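Local coordinates for protein gamma-glutamyltranspeptidase (Ggt) (Helicobacter pylori 26695, PDB 5BPK) that probably cleaves and transfers the gamma-glutamyl group of glutathione and related compounds as an N-terminal nucleophile hydrolase, at residues S5-D8 with N12-S15; S75-L80 with T99-V104; K84-V89 with N107-N112; L133-F138 with D143-L148; N165-L170 with S176-S181. All blocks are in the same frame, centred on the assembly; numbering follows the deposited sequence.

Contact 1 (S5-D8 with N12-S15). With EDO (1,2-ethanediol), chain T.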
# COMPACT_ATOMS: atom_id res chain seq x y z
N SER B 5 -5.64 -7.12 -6.11
CA SER B 5 -4.89 -8.12 -6.82
C SER B 5 -5.74 -8.67 -7.95
O SER B 5 -6.92 -8.99 -7.74
CB SER B 5 -4.50 -9.26 -5.88
OG SER B 5 -3.57 -8.83 -4.87
N VAL B 6 -5.14 -8.82 -9.13
CA VAL B 6 -5.84 -9.31 -10.31
C VAL B 6 -4.97 -10.31 -11.05
O VAL B 6 -3.78 -10.09 -11.24
CB VAL B 6 -6.23 -8.17 -11.30
CG1 VAL B 6 -7.17 -8.70 -12.38
CG2 VAL B 6 -6.86 -6.96 -10.57
N ALA B 7 -5.57 -11.40 -11.51
CA ALA B 7 -4.89 -12.35 -12.38
C ALA B 7 -5.88 -12.85 -13.42
O ALA B 7 -7.01 -13.22 -13.07
CB ALA B 7 -4.31 -13.51 -11.59
N ASP B 8 -5.47 -12.83 -14.70
CA ASP B 8 -6.34 -13.21 -15.81
C ASP B 8 -5.98 -14.59 -16.39
O ASP B 8 -5.04 -15.24 -15.94
CB ASP B 8 -6.41 -12.11 -16.88
CG ASP B 8 -5.12 -11.89 -17.64
OD1 ASP B 8 -4.30 -12.83 -17.78
OD2 ASP B 8 -4.93 -10.76 -18.13
N ASN B 12 -1.36 -12.77 -17.28
CA ASN B 12 -1.08 -11.46 -16.72
C ASN B 12 -1.50 -11.41 -15.25
O ASN B 12 -2.46 -12.06 -14.85
CB ASN B 12 -1.80 -10.35 -17.47
CG ASN B 12 -1.51 -10.35 -18.97
OD1 ASN B 12 -0.39 -10.08 -19.40
ND2 ASN B 12 -2.53 -10.64 -19.77
N ALA B 13 -0.76 -10.64 -14.46
CA ALA B 13 -1.14 -10.36 -13.08
C ALA B 13 -0.74 -8.95 -12.72
O ALA B 13 0.31 -8.46 -13.16
CB ALA B 13 -0.51 -11.36 -12.12
N VAL B 14 -1.58 -8.30 -11.92
CA VAL B 14 -1.42 -6.90 -11.54
C VAL B 14 -1.70 -6.81 -10.04
O VAL B 14 -2.76 -7.23 -9.57
CB VAL B 14 -2.40 -5.99 -12.31
CG1 VAL B 14 -2.19 -4.54 -11.94
CG2 VAL B 14 -2.25 -6.18 -13.82
N SER B 15 -0.74 -6.26 -9.31
CA SER B 15 -0.83 -6.11 -7.87
C SER B 15 -0.69 -4.62 -7.57
O SER B 15 0.34 -4.02 -7.88
CB SER B 15 0.28 -6.92 -7.22
OG SER B 15 0.08 -7.05 -5.83
C1 EDO T . -1.76 -11.86 -23.35
O1 EDO T . -2.28 -10.75 -22.61
C2 EDO T . -2.77 -12.28 -24.40
O2 EDO T . -2.72 -11.32 -25.46
O HOH W 1 -2.69 -14.85 -14.46
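D8 and N12 meet through their side chains at the turn end of two antiparallel strands. N12 ND2 donates to D8 OD2 over 2.9 Å, using the syn lone pair of the carboxylate, with the two flat groups 83° apart. With chi1 at 68°, D8 carries CG between its own backbone N and carbonyl carbon, which swings the carboxylate across toward N12. Its second oxygen, OD1, accepts a hydrogen bond from N12 N from above the carboxylate plane, at 3.0 Å. A61 N of the partner chain is a further donor to D8 OD2.

The tight part lies further along the beta hairpin formed by strands 2-8 and 13-19: V6 and V14 are a hydrogen-bonded pair, and A7 and A13 a non-hydrogen-bonded one with their CA atoms 4.3 Å apart. The small side chains are consistent with this closeness, and A13 CA comes within 3.2 Å of V6 O. The face bearing S5, A7, A13 and S15 packs on V88 and I167 of the neighbouring sheet, S5 OG bonds to N165 O, and the hairpin sheet runs on into a strand of the partner chain.

At the turn end direct strand pairing gives way to small molecules, with N60 and L92 of the partner chain packed close by. One water donates to both D8 O and N12 O, while N12 ND2 also reaches O1 of a 1,2-ethanediol at 2.9 Å.

Contact 2 (S75-L80 with T99-V104)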
# COMPACT_ATOMS: atom_id res chain seq x y z
N SER B 75 4.14 -2.66 -0.67
CA SER B 75 4.84 -3.85 -1.17
C SER B 75 3.95 -4.70 -2.07
O SER B 75 3.79 -5.91 -1.83
CB SER B 75 5.30 -4.70 0.01
OG SER B 75 6.11 -3.96 0.90
N PRO B 76 3.35 -4.09 -3.11
CA PRO B 76 2.61 -4.94 -4.03
C PRO B 76 3.58 -5.92 -4.64
O PRO B 76 4.67 -5.53 -5.06
CB PRO B 76 2.04 -3.96 -5.06
CG PRO B 76 2.98 -2.77 -5.02
CD PRO B 76 3.44 -2.69 -3.58
N THR B 77 3.21 -7.20 -4.63
CA THR B 77 4.14 -8.28 -4.93
C THR B 77 3.49 -9.36 -5.78
O THR B 77 2.31 -9.69 -5.62
CB THR B 77 4.68 -8.89 -3.61
OG1 THR B 77 5.32 -7.85 -2.85
CG2 THR B 77 5.67 -10.04 -3.85
N ILE B 78 4.31 -9.93 -6.66
CA ILE B 78 3.95 -11.11 -7.42
C ILE B 78 5.05 -12.14 -7.20
O ILE B 78 6.24 -11.82 -7.30
CB ILE B 78 3.80 -10.79 -8.93
CG1 ILE B 78 2.64 -9.82 -9.14
CG2 ILE B 78 3.60 -12.08 -9.72
CD1 ILE B 78 2.54 -9.27 -10.56
N VAL B 79 4.66 -13.37 -6.87
CA VAL B 79 5.60 -14.47 -6.73
C VAL B 79 5.40 -15.38 -7.93
O VAL B 79 4.26 -15.70 -8.29
CB VAL B 79 5.39 -15.26 -5.42
CG1 VAL B 79 6.42 -16.38 -5.28
CG2 VAL B 79 5.48 -14.32 -4.22
N LEU B 80 6.51 -15.78 -8.55
CA LEU B 80 6.49 -16.65 -9.72
C LEU B 80 7.09 -18.00 -9.40
O LEU B 80 8.00 -18.11 -8.58
CB LEU B 80 7.29 -16.03 -10.88
CG LEU B 80 6.91 -14.60 -11.26
CD1 LEU B 80 7.92 -14.04 -12.28
CD2 LEU B 80 5.49 -14.52 -11.80
N THR B 99 5.96 -6.59 6.76
CA THR B 99 5.91 -7.81 7.56
C THR B 99 4.63 -8.63 7.29
O THR B 99 4.67 -9.86 7.26
CB THR B 99 6.08 -7.48 9.06
OG1 THR B 99 5.04 -6.60 9.50
CG2 THR B 99 7.46 -6.83 9.33
N THR B 100 3.51 -7.95 7.04
CA THR B 100 2.28 -8.64 6.68
C THR B 100 2.46 -9.45 5.39
O THR B 100 2.14 -10.64 5.34
CB THR B 100 1.11 -7.64 6.52
OG1 THR B 100 0.66 -7.23 7.82
CG2 THR B 100 -0.06 -8.25 5.76
N VAL B 101 3.03 -8.81 4.36
CA VAL B 101 3.18 -9.48 3.07
C VAL B 101 4.17 -10.66 3.17
O VAL B 101 3.91 -11.74 2.64
CB VAL B 101 3.57 -8.47 1.95
CG1 VAL B 101 3.94 -9.19 0.67
CG2 VAL B 101 2.42 -7.47 1.70
N LEU B 102 5.28 -10.45 3.88
CA LEU B 102 6.27 -11.50 4.16
C LEU B 102 5.61 -12.74 4.76
O LEU B 102 5.89 -13.87 4.35
CB LEU B 102 7.33 -10.94 5.14
CG LEU B 102 8.44 -11.75 5.81
CD1 LEU B 102 7.94 -12.66 6.90
CD2 LEU B 102 9.21 -12.51 4.77
N GLN B 103 4.74 -12.53 5.73
CA GLN B 103 4.13 -13.63 6.46
C GLN B 103 3.18 -14.43 5.56
O GLN B 103 3.20 -15.67 5.60
CB GLN B 103 3.45 -13.11 7.74
CG GLN B 103 4.48 -12.77 8.81
CD GLN B 103 3.91 -12.04 10.00
OE1 GLN B 103 3.53 -12.67 11.01
NE2 GLN B 103 3.84 -10.70 9.91
N VAL B 104 2.40 -13.75 4.74
CA VAL B 104 1.48 -14.44 3.83
C VAL B 104 2.27 -15.32 2.86
O VAL B 104 1.96 -16.50 2.66
CB VAL B 104 0.56 -13.47 3.07
CG1 VAL B 104 -0.27 -14.20 2.00
CG2 VAL B 104 -0.35 -12.72 4.04
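V101 reaches from helix 96-109 toward S75 and T77, where the chain enters strand 77-81. Its CB is directed at the strand but stops short of it, leaving the touching to the two methyl groups. CG1, anti to the backbone N (chi1 171°), ends 4.0 Å from T77 OG1. Both methyls, V101 CG1 and V101 CG2, lie 4.1 Å from S75 O, and CG2 next reaches the side chain of S75 through its CB, at 4.3 Å. The valine fork thus rests against an oxygen pair that is already engaged: T77 OG1 donates to S75 O over 2.7 Å, arriving from well above the carbonyl plane. S278 OG of the partner chain is also hydrogen-bonded to T77 OG1, and S75 OG is hydrogen-bonded to the carbonyl of S73, a residue of the inhibitor pocket. V89 of strand 84-89 touches V101 as well. Because V101 offers nothing but methyl groups, its meeting with S75 and T77 is pure van der Waals contact, and the polar atoms it touches draw their bonds from within the strand segment and from neighbouring parts of the assembly.

Contact 3 (K84-V89 with N107-N112). With EDO (1,2-ethanediol), chain P; EDO (1,2-ethanediol), chain V.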
# COMPACT_ATOMS: atom_id res chain seq x y z
N LYS B 84 6.00 -18.36 -14.02
CA LYS B 84 4.53 -18.28 -14.13
C LYS B 84 3.96 -17.77 -12.82
O LYS B 84 4.51 -18.01 -11.76
CB LYS B 84 3.92 -19.64 -14.48
CG LYS B 84 4.28 -20.14 -15.88
CD LYS B 84 3.63 -21.49 -16.18
N VAL B 85 2.85 -17.05 -12.90
CA VAL B 85 2.22 -16.47 -11.71
C VAL B 85 1.85 -17.57 -10.73
O VAL B 85 1.20 -18.56 -11.09
CB VAL B 85 0.96 -15.65 -12.09
CG1 VAL B 85 0.23 -15.13 -10.85
CG2 VAL B 85 1.36 -14.48 -13.00
N PHE B 86 2.31 -17.39 -9.49
CA PHE B 86 2.00 -18.28 -8.37
C PHE B 86 1.19 -17.55 -7.29
O PHE B 86 0.16 -18.06 -6.85
CB PHE B 86 3.31 -18.88 -7.81
CG PHE B 86 3.11 -19.77 -6.61
CD1 PHE B 86 2.39 -20.95 -6.71
CD2 PHE B 86 3.69 -19.45 -5.38
CE1 PHE B 86 2.23 -21.79 -5.61
CE2 PHE B 86 3.53 -20.28 -4.28
CZ PHE B 86 2.79 -21.45 -4.39
N LEU B 87 1.67 -16.38 -6.86
CA LEU B 87 0.94 -15.54 -5.91
C LEU B 87 0.88 -14.09 -6.36
O LEU B 87 1.83 -13.57 -6.94
CB LEU B 87 1.60 -15.58 -4.53
CG LEU B 87 1.69 -16.93 -3.81
CD1 LEU B 87 2.63 -16.86 -2.60
CD2 LEU B 87 0.29 -17.42 -3.40
N VAL B 88 -0.26 -13.44 -6.09
CA VAL B 88 -0.43 -12.00 -6.22
C VAL B 88 -0.87 -11.51 -4.85
O VAL B 88 -1.89 -11.94 -4.32
CB VAL B 88 -1.46 -11.64 -7.31
CG1 VAL B 88 -1.41 -10.13 -7.63
CG2 VAL B 88 -1.24 -12.49 -8.56
N VAL B 89 -0.07 -10.64 -4.24
CA VAL B 89 -0.27 -10.31 -2.84
C VAL B 89 0.15 -8.87 -2.52
O VAL B 89 1.01 -8.30 -3.16
CB VAL B 89 0.46 -11.33 -1.95
CG1 VAL B 89 1.94 -11.28 -2.18
CG2 VAL B 89 0.10 -11.16 -0.48
N ASN B 107 3.82 -18.24 4.74
CA ASN B 107 2.79 -19.21 5.13
C ASN B 107 2.47 -20.18 3.99
O ASN B 107 2.27 -21.37 4.21
CB ASN B 107 1.53 -18.50 5.60
CG ASN B 107 1.68 -17.87 6.98
OD1 ASN B 107 2.60 -18.21 7.74
ND2 ASN B 107 0.78 -16.94 7.31
N VAL B 108 2.39 -19.66 2.76
CA VAL B 108 2.25 -20.54 1.61
C VAL B 108 3.50 -21.39 1.34
O VAL B 108 3.43 -22.61 1.25
CB VAL B 108 1.88 -19.75 0.34
CG1 VAL B 108 1.82 -20.70 -0.89
CG2 VAL B 108 0.57 -19.01 0.53
N ILE B 109 4.65 -20.73 1.16
CA ILE B 109 5.87 -21.43 0.70
C ILE B 109 6.50 -22.32 1.78
O ILE B 109 6.87 -23.46 1.52
CB ILE B 109 6.92 -20.44 0.17
CG1 ILE B 109 6.40 -19.81 -1.13
CG2 ILE B 109 8.25 -21.13 -0.08
CD1 ILE B 109 7.26 -18.66 -1.69
N ASP B 110 6.61 -21.79 3.00
CA ASP B 110 7.22 -22.53 4.09
C ASP B 110 6.29 -23.56 4.72
O ASP B 110 6.73 -24.67 5.02
CB ASP B 110 7.74 -21.58 5.16
CG ASP B 110 8.91 -20.78 4.68
OD1 ASP B 110 9.86 -21.40 4.17
OD2 ASP B 110 8.87 -19.54 4.80
N TYR B 111 5.03 -23.19 4.90
CA TYR B 111 4.12 -24.00 5.71
C TYR B 111 2.99 -24.69 4.93
O TYR B 111 2.22 -25.45 5.51
CB TYR B 111 3.57 -23.16 6.87
CG TYR B 111 4.66 -22.48 7.68
CD1 TYR B 111 5.79 -23.17 8.09
CD2 TYR B 111 4.54 -21.13 8.05
CE1 TYR B 111 6.78 -22.55 8.83
CE2 TYR B 111 5.53 -20.50 8.79
CZ TYR B 111 6.65 -21.22 9.18
OH TYR B 111 7.64 -20.61 9.91
N ASN B 112 2.93 -24.45 3.62
CA ASN B 112 1.96 -25.11 2.72
C ASN B 112 0.51 -24.82 3.11
O ASN B 112 -0.38 -25.67 2.94
CB ASN B 112 2.23 -26.62 2.66
CG ASN B 112 1.63 -27.28 1.43
OD1 ASN B 112 1.55 -26.69 0.35
ND2 ASN B 112 1.20 -28.53 1.60
C1 EDO P . 2.24 -16.12 -15.93
O1 EDO P . 1.44 -17.27 -15.57
C2 EDO P . 2.48 -16.06 -17.44
O2 EDO P . 3.87 -15.81 -17.75
C1 EDO V . 8.02 -16.87 9.24
O1 EDO V . 6.76 -17.01 8.58
C2 EDO V . 7.88 -16.87 10.76
O2 EDO V . 7.51 -18.18 11.19
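V108 is the bump on the helix side, and F86 and L87 together form the hollow that receives it. The valine sends CG1, anti to its backbone N (chi1 177°), against the far end of the phenylalanine ring, 3.7 Å from F86 CZ; the two side chains approach from opposite directions, and the methyl meets the ring obliquely. L87 closes the other flank, reaching tip to tip with V108 so that L87 CD1 stands 4.2 Å from V108 CB. A second, shallower fit lies alongside: I109 CG1 approaches the edge of the F86 ring near its plane, 4.3 Å from F86 CE2, although the side chain of I109 sets off alongside the contact and only its end comes nearer.

Other elements help shape the hollow. Q168 of strand 166-171 touches F86, L87 and V108 alike, and the F86 ring meets that of Y274 of the partner chain with planes about 30° apart. D110, close after V108 and I109, forms a salt bridge to R272 of that chain, which ties this part of the chain across the same interface.

Neighbouring residues of a regular strand would point to opposite faces, yet F86 and L87 both address the helix. The cause is a classic beta bulge, in which both face V79 of the adjoining strand; here it places two successive side chains against the helix, consistent with the layered N-terminal nucleophile hydrolase fold.

Contact 4 (L133-F138 with D143-L148). With EDO (1,2-ethanediol), chain X; EDO (1,2-ethanediol), chain R.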
# COMPACT_ATOMS: atom_id res chain seq x y z
N LEU B 133 7.80 -6.70 20.12
CA LEU B 133 7.24 -7.71 19.21
C LEU B 133 5.73 -7.56 19.29
O LEU B 133 5.09 -7.92 20.29
CB LEU B 133 7.68 -9.13 19.59
CG LEU B 133 7.24 -10.26 18.63
CD1 LEU B 133 7.85 -10.08 17.22
CD2 LEU B 133 7.66 -11.60 19.24
N ARG B 134 5.16 -6.98 18.24
CA ARG B 134 3.73 -6.72 18.17
C ARG B 134 3.02 -7.98 17.69
O ARG B 134 3.42 -8.59 16.69
CB ARG B 134 3.47 -5.55 17.22
CG ARG B 134 2.03 -5.34 16.85
CD ARG B 134 1.84 -4.11 16.02
NE ARG B 134 0.42 -3.91 15.75
CZ ARG B 134 -0.14 -2.77 15.34
NH1 ARG B 134 0.61 -1.70 15.12
NH2 ARG B 134 -1.46 -2.71 15.15
N ILE B 135 1.97 -8.36 18.42
CA ILE B 135 1.14 -9.52 18.07
C ILE B 135 -0.34 -9.14 18.02
O ILE B 135 -0.73 -8.02 18.41
CB ILE B 135 1.40 -10.70 19.06
CG1 ILE B 135 0.92 -10.37 20.48
CG2 ILE B 135 2.88 -11.04 19.07
CD1 ILE B 135 0.72 -11.59 21.33
N GLU B 136 -1.16 -10.09 17.57
CA GLU B 136 -2.62 -9.92 17.50
C GLU B 136 -3.29 -10.76 18.57
O GLU B 136 -2.74 -11.77 19.02
CB GLU B 136 -3.15 -10.32 16.11
CG GLU B 136 -2.54 -9.49 14.98
CD GLU B 136 -2.97 -9.93 13.61
OE1 GLU B 136 -3.00 -11.17 13.34
OE2 GLU B 136 -3.29 -9.04 12.78
N LYS B 137 -4.49 -10.34 18.97
CA LYS B 137 -5.23 -11.04 20.01
C LYS B 137 -5.45 -12.50 19.58
O LYS B 137 -5.78 -12.77 18.44
CB LYS B 137 -6.56 -10.35 20.29
CG LYS B 137 -7.24 -10.81 21.57
CD LYS B 137 -8.39 -9.90 22.01
CE LYS B 137 -9.45 -9.77 20.93
NZ LYS B 137 -10.75 -9.22 21.42
N PHE B 138 -5.26 -13.42 20.53
CA PHE B 138 -5.38 -14.87 20.31
C PHE B 138 -4.33 -15.44 19.37
O PHE B 138 -4.40 -16.61 19.00
CB PHE B 138 -6.79 -15.23 19.82
CG PHE B 138 -7.89 -14.68 20.69
CD1 PHE B 138 -7.94 -15.01 22.04
CD2 PHE B 138 -8.86 -13.84 20.17
CE1 PHE B 138 -8.93 -14.51 22.85
CE2 PHE B 138 -9.87 -13.33 20.98
CZ PHE B 138 -9.90 -13.68 22.33
N ASP B 143 2.76 -20.73 25.79
CA ASP B 143 4.05 -21.43 25.68
C ASP B 143 5.01 -20.67 24.76
O ASP B 143 6.20 -20.54 25.04
CB ASP B 143 3.88 -22.87 25.18
CG ASP B 143 2.92 -23.70 26.03
OD1 ASP B 143 1.78 -23.25 26.27
OD2 ASP B 143 3.31 -24.80 26.46
N VAL B 144 4.47 -20.17 23.64
CA VAL B 144 5.26 -19.42 22.66
C VAL B 144 5.63 -18.04 23.22
O VAL B 144 6.79 -17.63 23.13
CB VAL B 144 4.49 -19.30 21.32
CG1 VAL B 144 5.26 -18.43 20.32
CG2 VAL B 144 4.25 -20.70 20.72
N LYS B 145 4.66 -17.33 23.78
CA LYS B 145 4.91 -16.03 24.42
C LYS B 145 6.04 -16.13 25.44
O LYS B 145 6.94 -15.29 25.47
CB LYS B 145 3.66 -15.51 25.14
CG LYS B 145 2.57 -15.02 24.23
CD LYS B 145 1.82 -13.80 24.78
CE LYS B 145 0.58 -14.17 25.56
NZ LYS B 145 -0.56 -13.24 25.25
N ASP B 146 5.98 -17.15 26.29
CA ASP B 146 6.95 -17.31 27.38
C ASP B 146 8.36 -17.55 26.85
O ASP B 146 9.34 -16.98 27.38
CB ASP B 146 6.54 -18.47 28.29
CG ASP B 146 5.36 -18.13 29.19
OD1 ASP B 146 4.98 -16.95 29.31
OD2 ASP B 146 4.81 -19.07 29.81
N ASN B 147 8.48 -18.41 25.85
CA ASN B 147 9.77 -18.67 25.22
C ASN B 147 10.33 -17.44 24.50
O ASN B 147 11.53 -17.20 24.56
CB ASN B 147 9.71 -19.86 24.27
CG ASN B 147 9.68 -21.19 25.00
OD1 ASN B 147 10.09 -21.28 26.17
ND2 ASN B 147 9.24 -22.24 24.32
N LEU B 148 9.48 -16.68 23.82
CA LEU B 148 9.96 -15.45 23.19
C LEU B 148 10.33 -14.37 24.22
O LEU B 148 11.34 -13.66 24.04
CB LEU B 148 8.93 -14.93 22.18
CG LEU B 148 8.81 -15.78 20.90
CD1 LEU B 148 7.57 -15.37 20.12
CD2 LEU B 148 10.09 -15.66 20.04
C1 EDO X . 7.12 -22.86 26.91
O1 EDO X . 7.07 -21.53 27.43
C2 EDO X . 8.15 -23.67 27.68
O2 EDO X . 9.01 -24.36 26.77
C1 EDO R . 1.38 -14.43 15.59
O1 EDO R . 2.66 -15.01 15.88
C2 EDO R . 1.03 -13.37 16.64
O2 EDO R . -0.22 -12.70 16.38
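Strand residues L133 and I135 touch L148 and K145 of the following helix, while the flat groups nearby are turned to other partners. The F138 ring carries K137 CG on one face, 3.6 Å above the plane and offset toward the rim. The carboxylate of E136 is engaged at both oxygens: OE1 makes a salt bridge to R185 and accepts a hydrogen bond from R123 N, and OE2 accepts one from M161 N. On the helix, the N147 amide turns to a 1,2-ethanediol, N147 ND2 donating to its O2 at 3.2 Å; the other hydroxyl of that molecule, O1, gives a firmer bond to D143 O.

Aliphatic ends make the contact itself. L133 crosses L148 at about a right angle, and the pair touches through one methyl of each, L133 CD2 and L148 CD1, 3.9 Å apart. L133 reaches this far with CG anti to its backbone N (chi1 -175°). Two residues along the strand, I135 CD1 comes within 4.2 Å of K145 CD, so the lysine contributes the middle of its chain. I155 lies against both I135 and L148, as befits a beta-alpha-beta unit in which helix 142-151 links the parallel strands 133-135 and 155-157.

A second 1,2-ethanediol settles beside I135, where its O2 accepts a hydrogen bond from E136 N over 3.0 Å. Helix and strand thus meet through aliphatic carbon alone, a thin and undirected apolar seam, while the polar groups of E136, R134 and N147 find partners in loops or in small molecules.

Contact 5 (N165-L170 with S176-S181). With EDO (1,2-ethanediol), chain S.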
# COMPACT_ATOMS: atom_id res chain seq x y z
N ASN B 165 -5.51 -8.79 0.12
CA ASN B 165 -6.28 -9.40 -0.94
C ASN B 165 -5.27 -10.11 -1.82
O ASN B 165 -4.37 -9.48 -2.37
CB ASN B 165 -7.08 -8.34 -1.68
CG ASN B 165 -8.10 -7.70 -0.79
OD1 ASN B 165 -8.97 -8.40 -0.26
ND2 ASN B 165 -8.00 -6.39 -0.59
N ALA B 166 -5.39 -11.43 -1.90
CA ALA B 166 -4.37 -12.26 -2.51
C ALA B 166 -4.96 -13.34 -3.42
O ALA B 166 -6.09 -13.80 -3.21
CB ALA B 166 -3.48 -12.87 -1.44
N ILE B 167 -4.17 -13.73 -4.42
CA ILE B 167 -4.54 -14.77 -5.38
C ILE B 167 -3.40 -15.77 -5.47
O ILE B 167 -2.23 -15.39 -5.48
CB ILE B 167 -4.81 -14.20 -6.79
CG1 ILE B 167 -5.97 -13.21 -6.78
CG2 ILE B 167 -5.07 -15.33 -7.79
CD1 ILE B 167 -6.07 -12.35 -8.06
N GLN B 168 -3.76 -17.06 -5.48
CA GLN B 168 -2.84 -18.12 -5.81
C GLN B 168 -3.31 -18.78 -7.11
O GLN B 168 -4.50 -19.06 -7.29
CB GLN B 168 -2.74 -19.15 -4.68
CG GLN B 168 -1.76 -20.28 -4.94
CD GLN B 168 -1.74 -21.31 -3.83
OE1 GLN B 168 -2.78 -21.81 -3.41
NE2 GLN B 168 -0.55 -21.66 -3.36
N VAL B 169 -2.35 -19.04 -8.00
CA VAL B 169 -2.65 -19.65 -9.29
C VAL B 169 -1.91 -20.98 -9.39
O VAL B 169 -0.69 -21.04 -9.16
CB VAL B 169 -2.27 -18.74 -10.47
CG1 VAL B 169 -2.67 -19.37 -11.79
CG2 VAL B 169 -2.93 -17.38 -10.32
N LEU B 170 -2.64 -22.03 -9.74
CA LEU B 170 -2.06 -23.37 -9.88
C LEU B 170 -2.44 -23.96 -11.23
O LEU B 170 -3.54 -23.72 -11.75
CB LEU B 170 -2.53 -24.29 -8.75
CG LEU B 170 -2.27 -23.80 -7.32
CD1 LEU B 170 -3.00 -24.68 -6.32
CD2 LEU B 170 -0.77 -23.74 -7.02
N SER B 176 -5.72 -23.06 -15.92
CA SER B 176 -5.30 -22.92 -14.52
C SER B 176 -6.49 -22.81 -13.59
O SER B 176 -7.62 -22.57 -14.04
CB SER B 176 -4.44 -21.67 -14.37
OG SER B 176 -3.25 -21.76 -15.11
N VAL B 177 -6.23 -22.98 -12.30
CA VAL B 177 -7.21 -22.68 -11.26
C VAL B 177 -6.71 -21.49 -10.46
O VAL B 177 -5.53 -21.40 -10.11
CB VAL B 177 -7.49 -23.88 -10.33
CG1 VAL B 177 -6.23 -24.37 -9.65
CG2 VAL B 177 -8.56 -23.51 -9.31
N PHE B 178 -7.63 -20.57 -10.18
CA PHE B 178 -7.36 -19.36 -9.41
C PHE B 178 -8.04 -19.46 -8.06
O PHE B 178 -9.26 -19.65 -7.99
CB PHE B 178 -7.89 -18.14 -10.16
CG PHE B 178 -7.30 -17.97 -11.52
CD1 PHE B 178 -7.80 -18.71 -12.60
CD2 PHE B 178 -6.27 -17.08 -11.75
CE1 PHE B 178 -7.26 -18.57 -13.87
CE2 PHE B 178 -5.74 -16.93 -13.03
CZ PHE B 178 -6.23 -17.68 -14.09
N TYR B 179 -7.25 -19.32 -6.99
CA TYR B 179 -7.75 -19.30 -5.62
C TYR B 179 -7.51 -17.93 -5.03
O TYR B 179 -6.43 -17.36 -5.19
CB TYR B 179 -7.05 -20.36 -4.77
CG TYR B 179 -7.40 -21.77 -5.15
CD1 TYR B 179 -8.69 -22.26 -4.96
CD2 TYR B 179 -6.45 -22.62 -5.69
CE1 TYR B 179 -9.02 -23.56 -5.31
CE2 TYR B 179 -6.77 -23.93 -6.04
CZ TYR B 179 -8.06 -24.39 -5.85
OH TYR B 179 -8.37 -25.68 -6.20
N GLY B 180 -8.52 -17.38 -4.36
CA GLY B 180 -8.42 -16.06 -3.79
C GLY B 180 -8.80 -15.98 -2.33
O GLY B 180 -9.54 -16.81 -1.82
N SER B 181 -8.27 -14.97 -1.67
CA SER B 181 -8.68 -14.67 -0.32
C SER B 181 -8.70 -13.17 -0.08
O SER B 181 -7.76 -12.44 -0.44
CB SER B 181 -7.78 -15.35 0.71
OG SER B 181 -8.32 -15.21 2.03
C1 EDO S . -11.79 -16.57 2.70
O1 EDO S . -10.72 -15.81 3.31
C2 EDO S . -11.76 -16.37 1.19
O2 EDO S . -11.89 -14.98 0.86
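A166 and S181 form the first of three hydrogen-bonded pairs in the beta hairpin of strands 166-171 and 176-181, each giving its N-H to the other's carbonyl. Q168 and Y179 repeat the exchange, tightest at Q168 N to Y179 O, 2.7 Å. L170 and V177 complete it, V177 N reaching L170 O at 2.8 Å. Six backbone donors and six acceptors are therefore matched across the pair. I167 and V169 instead turn their backbone groups to V88 and F86 of strand 84-89, and F178 to G180 pair with a strand of the partner chain, so the sheet continues on both flanks.

Side chains fill in along the ladder. V169 and F178 lie side by side, with V169 CG1 over one face of the ring and V169 CG2 3.6 Å from F178 CD2, while I167 CG2 sits at the ring edge. On the other side of the sheet L170 crosses Y179 at about a right angle, L170 CD1 meeting the tyrosine edge 3.9 Å from Y179 CE2.

The polar ends have partners outside the hairpin: N165 ND2 donates to H3 O and is bonded to S43 OG of the partner chain. S181 OG accepts a hydrogen bond from O1 of a 1,2-ethanediol at 2.8 Å.

Contacts 1 and 5 are hairpins held by backbone hydrogen bonds, with side-chain bonds as well at the turn end of contact 1, whereas contacts 2, 3 and 4 join a helix to a strand through apolar side chains, which in contact 2 rest on oxygens of the strand segment. Contact 2 lies deepest, its centre about 8 Å from that of the chain; contact 4 is farthest out, at about 20 Å, and touches none of the others. Contacts 2 and 3 share helix 96-109 and neighbouring strands, and contact 5 extends the same sheet. Contact 1 lays a second sheet over it. The two stacked sheets with a helix packed on one side suit an N-terminal nucleophile hydrolase, and the partner chain continues both.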